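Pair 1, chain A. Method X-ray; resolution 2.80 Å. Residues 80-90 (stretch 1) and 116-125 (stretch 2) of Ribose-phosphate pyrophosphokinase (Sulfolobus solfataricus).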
# COMPACT_ATOMS: atom_id res chain seq x y z
N LYS A 80 -20.66 0.98 16.28
CA LYS A 80 -20.63 0.34 17.61
C LYS A 80 -19.62 -0.79 17.66
O LYS A 80 -19.00 -1.07 18.70
CB LYS A 80 -22.03 -0.18 17.99
CG LYS A 80 -22.26 -0.33 19.51
CD LYS A 80 -22.39 1.04 20.21
CE LYS A 80 -21.02 1.71 20.48
NZ LYS A 80 -21.09 3.21 20.62
N LYS A 81 -19.45 -1.45 16.53
CA LYS A 81 -18.52 -2.58 16.43
C LYS A 81 -18.08 -2.71 14.98
O LYS A 81 -18.88 -2.55 14.05
CB LYS A 81 -19.22 -3.86 16.87
CG LYS A 81 -18.29 -5.01 17.24
CD LYS A 81 -19.02 -6.34 17.13
CE LYS A 81 -18.34 -7.43 17.95
NZ LYS A 81 -19.15 -8.68 17.96
N LEU A 82 -16.79 -2.97 14.79
CA LEU A 82 -16.27 -3.17 13.44
C LEU A 82 -15.84 -4.62 13.31
O LEU A 82 -14.99 -5.10 14.06
CB LEU A 82 -15.07 -2.25 13.17
CG LEU A 82 -14.89 -1.78 11.72
CD1 LEU A 82 -13.41 -1.76 11.39
CD2 LEU A 82 -15.66 -2.63 10.71
N THR A 83 -16.45 -5.31 12.35
CA THR A 83 -16.03 -6.64 11.98
C THR A 83 -15.46 -6.57 10.57
O THR A 83 -16.16 -6.23 9.61
CB THR A 83 -17.18 -7.65 12.01
OG1 THR A 83 -17.59 -7.86 13.36
CG2 THR A 83 -16.74 -8.96 11.39
N ALA A 84 -14.18 -6.88 10.45
CA ALA A 84 -13.52 -6.84 9.16
C ALA A 84 -13.47 -8.22 8.56
O ALA A 84 -12.81 -9.11 9.08
CB ALA A 84 -12.12 -6.27 9.30
N ILE A 85 -14.20 -8.39 7.46
CA ILE A 85 -14.18 -9.63 6.72
C ILE A 85 -13.19 -9.46 5.58
O ILE A 85 -13.47 -8.79 4.59
CB ILE A 85 -15.58 -9.99 6.16
CG1 ILE A 85 -16.56 -10.26 7.30
CG2 ILE A 85 -15.50 -11.19 5.22
CD1 ILE A 85 -18.01 -10.16 6.85
N VAL A 86 -12.01 -10.03 5.75
CA VAL A 86 -11.00 -9.95 4.71
C VAL A 86 -10.73 -11.35 4.21
O VAL A 86 -10.00 -12.12 4.85
CB VAL A 86 -9.75 -9.16 5.20
CG1 VAL A 86 -9.84 -8.90 6.69
CG2 VAL A 86 -8.43 -9.84 4.82
N PRO A 87 -11.39 -11.72 3.10
CA PRO A 87 -11.35 -13.07 2.53
C PRO A 87 -9.92 -13.56 2.30
O PRO A 87 -9.54 -14.61 2.81
CB PRO A 87 -12.11 -12.91 1.20
CG PRO A 87 -13.09 -11.82 1.48
CD PRO A 87 -12.36 -10.86 2.40
N TYR A 88 -9.13 -12.83 1.53
CA TYR A 88 -7.71 -13.14 1.42
C TYR A 88 -6.89 -12.10 2.17
O TYR A 88 -6.89 -10.92 1.80
CB TYR A 88 -7.27 -13.21 -0.05
CG TYR A 88 -5.77 -13.38 -0.19
CD1 TYR A 88 -5.15 -14.56 0.20
CD2 TYR A 88 -4.98 -12.36 -0.71
CE1 TYR A 88 -3.77 -14.72 0.08
CE2 TYR A 88 -3.60 -12.51 -0.83
CZ TYR A 88 -3.01 -13.69 -0.44
OH TYR A 88 -1.64 -13.84 -0.56
N LEU A 89 -6.21 -12.52 3.23
CA LEU A 89 -5.35 -11.63 3.99
C LEU A 89 -3.93 -11.65 3.42
O LEU A 89 -3.29 -12.69 3.39
CB LEU A 89 -5.34 -12.05 5.46
CG LEU A 89 -4.47 -11.19 6.37
CD1 LEU A 89 -4.82 -9.72 6.21
CD2 LEU A 89 -4.62 -11.62 7.82
N ALA A 90 -3.44 -10.50 2.96
CA ALA A 90 -2.11 -10.43 2.34
C ALA A 90 -0.99 -10.51 3.38
O ALA A 90 -1.21 -10.31 4.56
CB ALA A 90 -1.98 -9.16 1.49
N VAL A 116 -6.56 1.44 14.63
CA VAL A 116 -7.38 1.59 13.42
C VAL A 116 -8.82 1.15 13.63
O VAL A 116 -9.72 1.58 12.90
CB VAL A 116 -6.77 0.88 12.17
CG1 VAL A 116 -7.84 0.24 11.33
CG2 VAL A 116 -5.95 1.83 11.33
N GLY A 117 -9.05 0.29 14.62
CA GLY A 117 -10.39 0.06 15.15
C GLY A 117 -11.15 -1.22 14.81
O GLY A 117 -12.35 -1.31 15.08
N VAL A 118 -10.48 -2.21 14.22
CA VAL A 118 -11.14 -3.49 13.93
C VAL A 118 -11.30 -4.31 15.22
O VAL A 118 -10.33 -4.60 15.93
CB VAL A 118 -10.37 -4.31 12.88
CG1 VAL A 118 -11.05 -5.63 12.65
CG2 VAL A 118 -10.28 -3.55 11.57
N ASN A 119 -12.54 -4.69 15.51
CA ASN A 119 -12.84 -5.44 16.72
C ASN A 119 -12.74 -6.93 16.47
O ASN A 119 -12.13 -7.68 17.24
CB ASN A 119 -14.26 -5.11 17.21
CG ASN A 119 -14.40 -3.67 17.65
OD1 ASN A 119 -15.21 -2.91 17.10
ND2 ASN A 119 -13.61 -3.29 18.64
N THR A 120 -13.35 -7.36 15.37
CA THR A 120 -13.40 -8.76 15.02
C THR A 120 -12.87 -8.93 13.61
O THR A 120 -13.31 -8.23 12.70
CB THR A 120 -14.84 -9.32 15.11
OG1 THR A 120 -15.13 -9.66 16.47
CG2 THR A 120 -14.99 -10.56 14.26
N LEU A 121 -11.93 -9.86 13.46
CA LEU A 121 -11.33 -10.17 12.16
C LEU A 121 -11.77 -11.54 11.63
O LEU A 121 -11.63 -12.56 12.32
CB LEU A 121 -9.81 -10.10 12.28
CG LEU A 121 -8.95 -10.61 11.13
CD1 LEU A 121 -9.28 -9.88 9.85
CD2 LEU A 121 -7.48 -10.42 11.47
N VAL A 122 -12.30 -11.56 10.41
CA VAL A 122 -12.76 -12.80 9.77
C VAL A 122 -11.92 -13.10 8.54
O VAL A 122 -11.89 -12.30 7.60
CB VAL A 122 -14.23 -12.69 9.32
CG1 VAL A 122 -14.65 -13.99 8.69
CG2 VAL A 122 -15.11 -12.35 10.48
N VAL A 123 -11.26 -14.25 8.52
CA VAL A 123 -10.37 -14.61 7.41
C VAL A 123 -10.67 -16.00 6.86
O VAL A 123 -11.01 -16.91 7.62
CB VAL A 123 -8.90 -14.60 7.86
CG1 VAL A 123 -8.00 -14.82 6.69
CG2 VAL A 123 -8.56 -13.27 8.53
N VAL A 124 -10.56 -16.16 5.55
CA VAL A 124 -10.76 -17.46 4.94
C VAL A 124 -9.39 -18.12 4.67
O VAL A 124 -8.50 -17.50 4.11
CB VAL A 124 -11.56 -17.33 3.64
CG1 VAL A 124 -11.79 -18.71 3.01
CG2 VAL A 124 -12.88 -16.66 3.92
N GLU A 125 -9.24 -19.38 5.09
CA GLU A 125 -7.98 -20.12 4.94
C GLU A 125 -6.74 -19.25 5.09
O GLU A 125 -6.00 -19.03 4.12
CB GLU A 125 -7.88 -20.89 3.61
CG GLU A 125 -8.66 -22.17 3.55
CD GLU A 125 -8.26 -23.16 4.60
OE1 GLU A 125 -7.20 -23.83 4.46
OE2 GLU A 125 -9.03 -23.30 5.57
O HOH W 1 -6.00 -15.54 3.94

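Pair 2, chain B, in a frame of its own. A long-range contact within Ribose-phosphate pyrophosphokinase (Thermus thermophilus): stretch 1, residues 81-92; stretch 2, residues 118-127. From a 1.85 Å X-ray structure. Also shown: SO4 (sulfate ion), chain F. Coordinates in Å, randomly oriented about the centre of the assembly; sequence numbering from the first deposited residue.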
# COMPACT_ATOMS: atom_id res chain seq x y z
N ALA B 81 11.22 5.83 -16.56
CA ALA B 81 10.08 6.38 -17.29
C ALA B 81 9.30 7.36 -16.39
O ALA B 81 9.18 7.08 -15.21
CB ALA B 81 9.19 5.28 -17.77
N ALA B 82 8.74 8.43 -16.94
CA ALA B 82 7.89 9.39 -16.18
C ALA B 82 6.54 8.73 -15.95
O ALA B 82 5.93 8.93 -14.89
CB ALA B 82 7.72 10.68 -16.93
N ARG B 83 6.03 8.06 -16.98
CA ARG B 83 4.67 7.49 -16.94
C ARG B 83 4.72 6.24 -17.80
O ARG B 83 5.40 6.26 -18.87
CB ARG B 83 3.59 8.45 -17.43
CG ARG B 83 2.20 7.91 -17.15
CD ARG B 83 1.13 8.96 -17.34
NE ARG B 83 1.12 9.53 -18.69
CZ ARG B 83 0.25 10.46 -19.08
NH1 ARG B 83 0.31 10.97 -20.29
NH2 ARG B 83 -0.71 10.86 -18.25
N VAL B 84 4.02 5.21 -17.34
CA VAL B 84 3.90 3.93 -18.11
C VAL B 84 2.42 3.57 -18.30
O VAL B 84 1.70 3.42 -17.32
CB VAL B 84 4.68 2.80 -17.42
CG1 VAL B 84 4.48 1.50 -18.16
CG2 VAL B 84 6.15 3.12 -17.31
N THR B 85 2.00 3.46 -19.56
CA THR B 85 0.65 3.00 -19.93
C THR B 85 0.74 1.60 -20.53
O THR B 85 1.52 1.42 -21.53
CB THR B 85 0.00 3.98 -20.91
OG1 THR B 85 -0.06 5.28 -20.32
CG2 THR B 85 -1.35 3.48 -21.38
N ALA B 86 -0.07 0.68 -20.02
CA ALA B 86 -0.30 -0.64 -20.62
C ALA B 86 -1.34 -0.42 -21.72
O ALA B 86 -2.50 -0.20 -21.41
CB ALA B 86 -0.76 -1.68 -19.65
N VAL B 87 -0.91 -0.54 -22.97
CA VAL B 87 -1.84 -0.56 -24.12
C VAL B 87 -2.17 -2.02 -24.40
O VAL B 87 -1.31 -2.76 -24.87
CB VAL B 87 -1.27 0.18 -25.34
CG1 VAL B 87 -2.29 0.16 -26.45
CG2 VAL B 87 -0.87 1.60 -24.97
N ILE B 88 -3.38 -2.40 -24.09
CA ILE B 88 -3.84 -3.81 -24.12
C ILE B 88 -5.02 -3.81 -25.06
O ILE B 88 -6.17 -3.68 -24.62
CB ILE B 88 -4.24 -4.34 -22.73
CG1 ILE B 88 -3.10 -4.14 -21.73
CG2 ILE B 88 -4.68 -5.78 -22.84
CD1 ILE B 88 -3.48 -4.52 -20.30
N PRO B 89 -4.79 -3.96 -26.37
CA PRO B 89 -5.89 -3.86 -27.33
C PRO B 89 -6.94 -4.96 -27.12
O PRO B 89 -8.11 -4.64 -27.18
CB PRO B 89 -5.21 -3.95 -28.70
CG PRO B 89 -3.81 -3.55 -28.43
CD PRO B 89 -3.48 -4.06 -27.03
N TYR B 90 -6.52 -6.18 -26.78
CA TYR B 90 -7.44 -7.27 -26.43
C TYR B 90 -7.08 -7.84 -25.06
O TYR B 90 -6.05 -8.46 -24.94
CB TYR B 90 -7.44 -8.39 -27.46
CG TYR B 90 -8.27 -9.60 -27.09
CD1 TYR B 90 -9.58 -9.47 -26.64
CD2 TYR B 90 -7.74 -10.88 -27.12
CE1 TYR B 90 -10.33 -10.58 -26.24
CE2 TYR B 90 -8.47 -12.00 -26.75
CZ TYR B 90 -9.77 -11.84 -26.30
OH TYR B 90 -10.51 -12.94 -25.97
N PHE B 91 -7.97 -7.66 -24.11
CA PHE B 91 -7.81 -8.12 -22.71
C PHE B 91 -8.69 -9.36 -22.56
O PHE B 91 -9.85 -9.23 -22.15
CB PHE B 91 -8.15 -7.02 -21.72
CG PHE B 91 -7.93 -7.42 -20.29
CD1 PHE B 91 -6.90 -8.29 -19.92
CD2 PHE B 91 -8.76 -6.95 -19.29
CE1 PHE B 91 -6.67 -8.62 -18.60
CE2 PHE B 91 -8.53 -7.31 -17.96
CZ PHE B 91 -7.48 -8.12 -17.62
N SER B 92 -8.14 -10.51 -22.95
CA SER B 92 -8.90 -11.80 -23.01
C SER B 92 -9.50 -12.10 -21.64
O SER B 92 -10.65 -12.62 -21.56
CB SER B 92 -8.02 -12.91 -23.48
OG SER B 92 -7.01 -13.25 -22.53
N ALA B 118 3.30 -4.23 -11.02
CA ALA B 118 4.43 -4.15 -11.98
C ALA B 118 4.82 -2.68 -12.23
O ALA B 118 5.98 -2.44 -12.61
CB ALA B 118 4.07 -4.88 -13.22
N GLY B 119 3.88 -1.76 -12.04
CA GLY B 119 4.12 -0.31 -12.11
C GLY B 119 3.33 0.41 -13.20
O GLY B 119 3.68 1.58 -13.47
N ALA B 120 2.28 -0.19 -13.77
CA ALA B 120 1.43 0.48 -14.77
C ALA B 120 0.77 1.70 -14.12
O ALA B 120 0.18 1.58 -13.07
CB ALA B 120 0.40 -0.45 -15.33
N ASP B 121 0.75 2.81 -14.82
CA ASP B 121 0.09 4.04 -14.31
C ASP B 121 -1.31 4.15 -14.90
O ASP B 121 -2.12 4.89 -14.35
CB ASP B 121 0.93 5.26 -14.63
CG ASP B 121 2.28 5.24 -13.96
OD1 ASP B 121 2.28 5.06 -12.69
OD2 ASP B 121 3.29 5.56 -14.66
N ARG B 122 -1.56 3.46 -16.00
CA ARG B 122 -2.76 3.67 -16.82
C ARG B 122 -2.91 2.47 -17.72
O ARG B 122 -1.93 1.77 -18.01
CB ARG B 122 -2.72 4.85 -17.82
CG ARG B 122 -2.12 6.16 -17.37
CD ARG B 122 -2.16 7.16 -18.52
NE ARG B 122 -3.53 7.33 -18.99
CZ ARG B 122 -4.47 8.01 -18.32
NH1 ARG B 122 -5.68 8.09 -18.82
NH2 ARG B 122 -4.20 8.67 -17.20
N VAL B 123 -4.12 2.30 -18.23
CA VAL B 123 -4.42 1.24 -19.23
C VAL B 123 -5.17 1.94 -20.36
O VAL B 123 -5.96 2.84 -20.07
CB VAL B 123 -5.24 0.07 -18.66
CG1 VAL B 123 -5.70 -0.89 -19.71
CG2 VAL B 123 -4.45 -0.69 -17.63
N LEU B 124 -4.93 1.49 -21.57
CA LEU B 124 -5.66 1.86 -22.81
C LEU B 124 -6.11 0.56 -23.44
O LEU B 124 -5.23 -0.26 -23.71
CB LEU B 124 -4.76 2.67 -23.76
CG LEU B 124 -5.38 3.00 -25.12
CD1 LEU B 124 -6.67 3.77 -24.93
CD2 LEU B 124 -4.37 3.74 -26.01
N THR B 125 -7.42 0.37 -23.63
CA THR B 125 -7.94 -0.93 -24.11
C THR B 125 -9.14 -0.67 -25.01
O THR B 125 -9.60 0.45 -25.08
CB THR B 125 -8.19 -1.89 -22.94
OG1 THR B 125 -8.52 -3.19 -23.42
CG2 THR B 125 -9.30 -1.45 -22.00
N MET B 126 -9.69 -1.73 -25.57
CA MET B 126 -10.84 -1.60 -26.49
C MET B 126 -11.79 -2.76 -26.22
O MET B 126 -11.33 -3.87 -26.01
CB MET B 126 -10.41 -1.57 -27.95
CG MET B 126 -11.57 -1.60 -28.93
SD MET B 126 -10.97 -1.44 -30.66
CE MET B 126 -10.75 0.32 -30.77
N THR B 127 -13.08 -2.48 -26.27
CA THR B 127 -14.13 -3.51 -26.17
C THR B 127 -13.80 -4.52 -25.06
O THR B 127 -13.64 -5.75 -25.35
CB THR B 127 -14.40 -4.16 -27.53
OG1 THR B 127 -14.58 -3.15 -28.53
CG2 THR B 127 -15.62 -5.05 -27.46
S SO4 F . -17.83 -1.57 -27.63
O1 SO4 F . -18.16 -0.20 -27.33
O2 SO4 F . -16.67 -1.57 -28.50
O3 SO4 F . -18.96 -2.22 -28.34
O4 SO4 F . -17.51 -2.27 -26.44
O HOH W 2 4.43 7.44 -13.05
O HOH W 3 -1.79 9.40 -15.61
O HOH W 4 -10.43 -6.24 -24.45
O HOH W 5 -12.34 -8.20 -23.68

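What do the two contacts have in common? Each sets two neighbouring parallel strands side by side, and the central backbone superposes to 0.5 Å. In pair 1, A84(A) is bridged with L121(A) and I85(A) with V122(A); in pair 2 the matching bridges join A86(B) with V123(B) and V87(B) with L124(B). The strand axes diverge by 15° in pair 1 and 25° in pair 2. The middle of the ladder is the same in both. In pair 1, A84(A) N donates to T120(A) O (2.8 Å), V122(A) N to A84(A) O (2.8 Å) and V86(A) N to V122(A) O (2.9 Å). In pair 2, the matching bonds run from A86(B) N to R122(B) O (2.9 Å), from L124(B) N to A86(B) O (3.0 Å) and from I88(B) N to L124(B) O (2.9 Å).

How is the start of the ladder held? A side-chain oxygen takes the first amide: L82(A) N donates to N119(A) OD1 and V84(B) N to D121(B) OD2, each at 2.8 Å. Asparagine and aspartate, both with chi1 in m, thus offer an acceptor from the same place. The backbone answers in return, with N119(A) N bonded to L82(A) O (2.9 Å) and D121(B) N to V84(B) O (2.7 Å). In pair 2 a water also donates to A82(B) O (2.8 Å) and D121(B) OD2 (2.7 Å). Just before these residues, G117(A) matches G119(B); both have a positive phi at which a CB would jam against the preceding carbonyl oxygen.

How is the face bearing the matched threonines T83(A) and T85(B) filled? In pair 1, T83(A) OG1 lies 3.6 Å from T120(A) CB, and I85(A) CG1 lies 3.9 Å from V122(A) CB. Pair 2 has a long side chain in place of T120(A): R122(B) CD comes within 3.3 Å of T85(B) OG1 and covers one face of the R83(B) guanidinium. The two like charges approach to 4.3 Å between R83(B) NH2 and R122(B) NH2, while one water accepts from both, at 3.2 Å from R83(B) NH2 and 3.0 Å from R122(B) NH2. Further along, the sizes trade places: isoleucine against valine becomes valine against leucine, with V87(B) CG1 4.2 Å from L124(B) CD2.

What packs around the matched alanines A84(A) and A86(B)? V118(A) CG1 lies 3.6 Å from A84(A) CB, and V118(A) CG2 3.6 Å from CD1 of L82(A), the match of V84(B); the shorter A120(B) leaves its CB 4.6 Å from A86(B) CB. A86(B) CB also lies 4.3 Å from V123(B) CG2. Next, V86(A) CG1 touches L121(A) CD1 at 3.4 Å; at the matched positions a longer isoleucine meets a shorter valine, I88(B) CD1 to V123(B) CG1, at 4.3 Å. The chemistry changes at V123(A), matched by T125(B). The valine makes an apolar contact, its CG1 4.0 Å from L89(A) CB, but T125(B) OG1 donates a hydrogen bond to I88(B) O at 2.7 Å. The next amide, M126(B) N, has no partner; its counterpart V124(A) N makes a weak bond to P87(A) O at 3.3 Å.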